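Ton_1535 (Thermococcus onnurineus, PDB 3ZPJ) is of unknown function but folds as an alpha-solenoid of paired helices, a type of scaffold that often serves in protein binding. Local coordinates at residues Y229-A232 with I233-K236; K334-E337 with S338-D341. All blocks are in the same frame, centred on the assembly; numbering follows the deposited sequence.

Both contacts are local, each within one unbroken run of residues, and they mark two points along an all-helical solenoid. Contact 1 takes up most of helix 227-237, its centre about 17 Å from the centre of the chain. Contact 2 lies toward the C-terminal end, about 39 Å from that centre, where helix 332-338 stops and the chain turns into helix 342-351. Their centres are about 38 Å apart and their nearest atoms about 28 Å, so they do not touch. The first is regular helix interior with Tyr229 and Ile233 its closest side-chain pair; the second is a helix ending. The function is unknown, and neither contact can be tied to an active site.

Contact 1. Residues Y229-A232 with I233-K236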
ATOM      1  N   TYR A 229      14.040   9.683  -6.610  1.00 47.58           N
ATOM      2  CA  TYR A 229      13.017   9.181  -7.519  1.00 52.22           C
ATOM      3  C   TYR A 229      11.596   9.385  -6.960  1.00 47.54           C
ATOM      4  O   TYR A 229      10.687   9.802  -7.674  1.00 55.90           O
ATOM      5  CB  TYR A 229      13.279   7.708  -7.845  1.00 42.89           C
ATOM      6  CG  TYR A 229      12.282   7.118  -8.809  1.00 49.62           C
ATOM      7  CD1 TYR A 229      12.324   7.427 -10.164  1.00 59.74           C
ATOM      8  CD2 TYR A 229      11.296   6.263  -8.366  1.00 46.63           C
ATOM      9  CE1 TYR A 229      11.405   6.895 -11.052  1.00 55.35           C
ATOM     10  CE2 TYR A 229      10.376   5.726  -9.242  1.00 58.59           C
ATOM     11  CZ  TYR A 229      10.434   6.042 -10.585  1.00 62.62           C
ATOM     12  OH  TYR A 229       9.509   5.493 -11.447  1.00 65.55           O
ATOM     13  N   ALA A 230      11.418   9.106  -5.675  1.00 41.46           N
ATOM     14  CA  ALA A 230      10.124   9.273  -5.015  1.00 35.86           C
ATOM     15  C   ALA A 230       9.751  10.761  -4.894  1.00 38.20           C
ATOM     16  O   ALA A 230       8.616  11.162  -5.141  1.00 45.03           O
ATOM     17  CB  ALA A 230      10.161   8.634  -3.638  1.00 34.13           C
ATOM     18  N   LEU A 231      10.721  11.570  -4.496  1.00 40.73           N
ATOM     19  CA  LEU A 231      10.532  13.007  -4.438  1.00 41.91           C
ATOM     20  C   LEU A 231      10.125  13.536  -5.802  1.00 46.46           C
ATOM     21  O   LEU A 231       9.262  14.408  -5.906  1.00 49.02           O
ATOM     22  CB  LEU A 231      11.820  13.659  -3.983  1.00 36.52           C
ATOM     23  CG  LEU A 231      12.014  13.459  -2.491  1.00 43.91           C
ATOM     24  CD1 LEU A 231      13.373  14.001  -2.075  1.00 40.78           C
ATOM     25  CD2 LEU A 231      10.876  14.153  -1.735  1.00 40.58           C
ATOM     26  N   ALA A 232      10.738  12.986  -6.847  1.00 48.85           N
ATOM     27  CA  ALA A 232      10.410  13.374  -8.211  1.00 46.16           C
ATOM     28  C   ALA A 232       8.944  13.098  -8.514  1.00 49.66           C
ATOM     29  O   ALA A 232       8.271  13.931  -9.114  1.00 52.48           O
ATOM     30  CB  ALA A 232      11.306  12.659  -9.206  1.00 40.75           C
ATOM     31  N   ILE A 233       8.441  11.939  -8.088  1.00 36.53           N
ATOM     32  CA  ILE A 233       7.042  11.608  -8.345  1.00 41.64           C
ATOM     33  C   ILE A 233       6.130  12.587  -7.637  1.00 48.09           C
ATOM     34  O   ILE A 233       5.133  13.048  -8.196  1.00 48.99           O
ATOM     35  CB  ILE A 233       6.693  10.187  -7.879  1.00 38.36           C
ATOM     36  CG1 ILE A 233       7.532   9.166  -8.649  1.00 40.58           C
ATOM     37  CG2 ILE A 233       5.221   9.926  -8.081  1.00 35.12           C
ATOM     38  CD1 ILE A 233       7.518   7.772  -8.033  1.00 49.07           C
ATOM     39  N   ILE A 234       6.498  12.914  -6.403  1.00 46.51           N
ATOM     40  CA  ILE A 234       5.734  13.856  -5.597  1.00 45.41           C
ATOM     41  C   ILE A 234       5.602  15.249  -6.253  1.00 50.51           C
ATOM     42  O   ILE A 234       4.519  15.832  -6.237  1.00 52.69           O
ATOM     43  CB  ILE A 234       6.292  13.927  -4.159  1.00 38.13           C
ATOM     44  CG1 ILE A 234       6.182  12.552  -3.496  1.00 37.14           C
ATOM     45  CG2 ILE A 234       5.538  14.949  -3.341  1.00 36.88           C
ATOM     46  CD1 ILE A 234       6.865  12.464  -2.159  1.00 36.67           C
ATOM     47  N   LYS A 235       6.679  15.751  -6.865  1.00 41.09           N
ATOM     48  CA  LYS A 235       6.618  17.027  -7.587  1.00 56.69           C
ATOM     49  C   LYS A 235       5.711  16.936  -8.809  1.00 60.54           C
ATOM     50  O   LYS A 235       5.021  17.890  -9.156  1.00 61.68           O
ATOM     51  CB  LYS A 235       7.999  17.451  -8.072  1.00 61.49           C
ATOM     52  CG  LYS A 235       8.931  17.956  -7.010  1.00 74.17           C
ATOM     53  CD  LYS A 235      10.204  18.486  -7.665  1.00 87.38           C
ATOM     54  CE  LYS A 235      11.265  18.844  -6.636  1.00 96.19           C
ATOM     55  NZ  LYS A 235      11.703  17.682  -5.799  1.00 93.11           N
ATOM     56  N   LYS A 236       5.737  15.791  -9.475  1.00 58.39           N
ATOM     57  CA  LYS A 236       4.912  15.599 -10.653  1.00 64.12           C
ATOM     58  C   LYS A 236       3.437  15.510 -10.268  1.00 64.90           C
ATOM     59  O   LYS A 236       2.591  16.165 -10.868  1.00 73.54           O
ATOM     60  CB  LYS A 236       5.342  14.339 -11.409  1.00 75.20           C
ATOM     61  CG  LYS A 236       4.357  13.879 -12.483  1.00 92.26           C
ATOM     62  CD  LYS A 236       4.517  12.382 -12.783  1.00103.30           C
ATOM     63  CE  LYS A 236       3.337  11.817 -13.581  1.00105.80           C
ATOM     64  NZ  LYS A 236       3.450  10.338 -13.785  1.00101.79           N
TER
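Tyr229 and Ile233 meet one helical turn apart. Starting at its CB, Ile233 lies 3.5 Å from Ala230 O; CG1, set anti to its own carbonyl carbon (chi1 -62°), runs back over the preceding turn to 3.4 Å from Tyr229 O. The tip, CD1, then reaches the tyrosine ring, 3.7 Å from Tyr229 CE2, approaching obliquely. The ring can meet it because Tyr229 CG stands anti to its backbone N (chi1 -179°), which swings the phenol along the helix toward the next turn. An alanine in place of Ile233 would lack CG1 and CD1 and would probably leave this flank of the ring without its aliphatic neighbour. The backbone between them is ordinary alpha-helix: Ile233 N donates to Tyr229 O at 3.1 Å, and the same i to i+4 step is repeated by Ile234, Lys235 and Lys236. Ile234 CG1 rests 3.2 Å from Ala230 O on another side of the helix. In the solenoid, Tyr229, Ala230 and Ile233 pack against helix 216-223, Ile233 on Ile218, while Leu231 and Ile234 both press on Val250 of helix 240-256, so helix 227-237 is held against both its chain neighbours.

Contact 2. Residues K334-E337 with S338-D341; sequences KIIE and SIPD
Ile336 and Ile339 come together where helix 332-338 runs out, three residues apart. Ile339 directs its CG1 branch back at the last turn: anti to its own carbonyl carbon (chi1 -53°), CG1 comes to 3.2 Å from Ile336 O. Its CD1 continues to 4.0 Å from Ile336 CA, and Ile336 meets it with the CG2 branch at 4.3 Å, a loose apolar touch of methyl groups. Ser338 is turned differently: its OG lies anti to its backbone N (chi1 168°), 4.0 Å from Ile335 O, with CB 3.0 Å from that same oxygen. Ser338 N makes two weak bonds, to Lys334 O and to Ile335 O, sharing one N-H between an i-4 and an i-3 carbonyl. Ile339 N then bonds to Ile336 O at 3.0 Å, a three-residue step whose donor sits well above the carbonyl plane. Ile339 itself breaks the helical geometry, with psi at 118°, and Asp341 is the N-cap of helix 342-351, its OD1 weakly bonded to Lys343 N. Ile336 lies on Arg345, Ala348 and Leu349 of that helix and Ile339 on Ile344, while Ser338 touches Leu316 and Pro340 touches Ile309 of helix 309-325, placing the turn between these two helices.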
ATOM      1  N   LYS A 334       8.070  30.037  28.674  1.00 77.84           N
ATOM      2  CA  LYS A 334       7.156  30.875  27.910  1.00 76.23           C
ATOM      3  C   LYS A 334       6.159  30.016  27.141  1.00 76.63           C
ATOM      4  O   LYS A 334       4.967  30.324  27.074  1.00 79.43           O
ATOM      5  CB  LYS A 334       7.943  31.741  26.928  1.00 82.55           C
ATOM      6  CG  LYS A 334       9.373  32.045  27.364  1.00 92.11           C
ATOM      7  CD  LYS A 334       9.995  33.141  26.498  1.00 96.23           C
ATOM      8  CE  LYS A 334      11.253  33.727  27.135  1.00 94.55           C
ATOM      9  NZ  LYS A 334      10.974  34.437  28.425  1.00 91.53           N
ATOM     10  N   ILE A 335       6.655  28.930  26.567  1.00 71.24           N
ATOM     11  CA  ILE A 335       5.831  28.063  25.748  1.00 68.56           C
ATOM     12  C   ILE A 335       4.756  27.402  26.590  1.00 76.81           C
ATOM     13  O   ILE A 335       3.597  27.327  26.189  1.00 82.48           O
ATOM     14  CB  ILE A 335       6.687  27.001  25.046  1.00 64.45           C
ATOM     15  CG1 ILE A 335       7.524  27.654  23.951  1.00 57.62           C
ATOM     16  CG2 ILE A 335       5.820  25.885  24.476  1.00 56.86           C
ATOM     17  CD1 ILE A 335       8.289  26.663  23.088  1.00 68.14           C
ATOM     18  N   ILE A 336       5.144  26.932  27.766  1.00 76.88           N
ATOM     19  CA  ILE A 336       4.199  26.269  28.644  1.00 76.74           C
ATOM     20  C   ILE A 336       3.093  27.241  29.055  1.00 77.36           C
ATOM     21  O   ILE A 336       1.912  26.899  28.986  1.00 73.83           O
ATOM     22  CB  ILE A 336       4.895  25.697  29.878  1.00 76.31           C
ATOM     23  CG1 ILE A 336       6.015  24.744  29.453  1.00 60.57           C
ATOM     24  CG2 ILE A 336       3.889  24.977  30.761  1.00 78.78           C
ATOM     25  CD1 ILE A 336       5.580  23.323  29.324  1.00 57.24           C
ATOM     26  N   GLU A 337       3.487  28.450  29.458  1.00 62.46           N
ATOM     27  CA  GLU A 337       2.543  29.515  29.815  1.00 74.48           C
ATOM     28  C   GLU A 337       1.558  29.768  28.681  1.00 77.75           C
ATOM     29  O   GLU A 337       0.408  30.148  28.909  1.00 80.17           O
ATOM     30  CB  GLU A 337       3.280  30.831  30.108  1.00 74.62           C
ATOM     31  CG  GLU A 337       4.265  30.800  31.273  1.00 87.59           C
ATOM     32  CD  GLU A 337       4.882  32.172  31.563  1.00100.05           C
ATOM     33  OE1 GLU A 337       4.565  33.146  30.842  1.00101.74           O
ATOM     34  OE2 GLU A 337       5.683  32.276  32.518  1.00102.51           O
ATOM     35  N   SER A 338       2.038  29.563  27.458  1.00 73.61           N
ATOM     36  CA  SER A 338       1.270  29.798  26.244  1.00 74.45           C
ATOM     37  C   SER A 338       0.136  28.797  26.035  1.00 70.27           C
ATOM     38  O   SER A 338      -0.806  29.079  25.296  1.00 68.14           O
ATOM     39  CB  SER A 338       2.207  29.765  25.031  1.00 85.20           C
ATOM     40  OG  SER A 338       1.489  29.722  23.815  1.00 94.68           O
ATOM     41  N   ILE A 339       0.233  27.628  26.661  1.00 67.30           N
ATOM     42  CA  ILE A 339      -0.778  26.591  26.455  1.00 71.61           C
ATOM     43  C   ILE A 339      -2.127  27.064  26.989  1.00 73.20           C
ATOM     44  O   ILE A 339      -2.261  27.341  28.182  1.00 71.26           O
ATOM     45  CB  ILE A 339      -0.392  25.268  27.134  1.00 55.76           C
ATOM     46  CG1 ILE A 339       1.011  24.828  26.693  1.00 54.49           C
ATOM     47  CG2 ILE A 339      -1.426  24.189  26.826  1.00 60.80           C
ATOM     48  CD1 ILE A 339       1.519  23.588  27.396  1.00 53.21           C
ATOM     49  N   PRO A 340      -3.124  27.181  26.094  1.00 72.62           N
ATOM     50  CA  PRO A 340      -4.466  27.675  26.444  1.00 68.91           C
ATOM     51  C   PRO A 340      -5.230  26.728  27.365  1.00 60.01           C
ATOM     52  O   PRO A 340      -5.983  27.174  28.213  1.00 61.87           O
ATOM     53  CB  PRO A 340      -5.175  27.780  25.087  1.00 60.35           C
ATOM     54  CG  PRO A 340      -4.065  27.834  24.078  1.00 60.67           C
ATOM     55  CD  PRO A 340      -2.971  26.982  24.644  1.00 57.29           C
ATOM     56  N   ASP A 341      -5.049  25.428  27.195  1.00 67.35           N
ATOM     57  CA  ASP A 341      -5.687  24.488  28.100  1.00 68.49           C
ATOM     58  C   ASP A 341      -4.853  24.372  29.367  1.00 73.55           C
ATOM     59  O   ASP A 341      -3.752  23.823  29.332  1.00 72.16           O
ATOM     60  CB  ASP A 341      -5.830  23.126  27.438  1.00 68.51           C
ATOM     61  CG  ASP A 341      -6.819  22.241  28.150  1.00 69.60           C
ATOM     62  OD1 ASP A 341      -7.050  22.443  29.366  1.00 66.13           O
ATOM     63  OD2 ASP A 341      -7.379  21.344  27.487  1.00 74.66           O
TER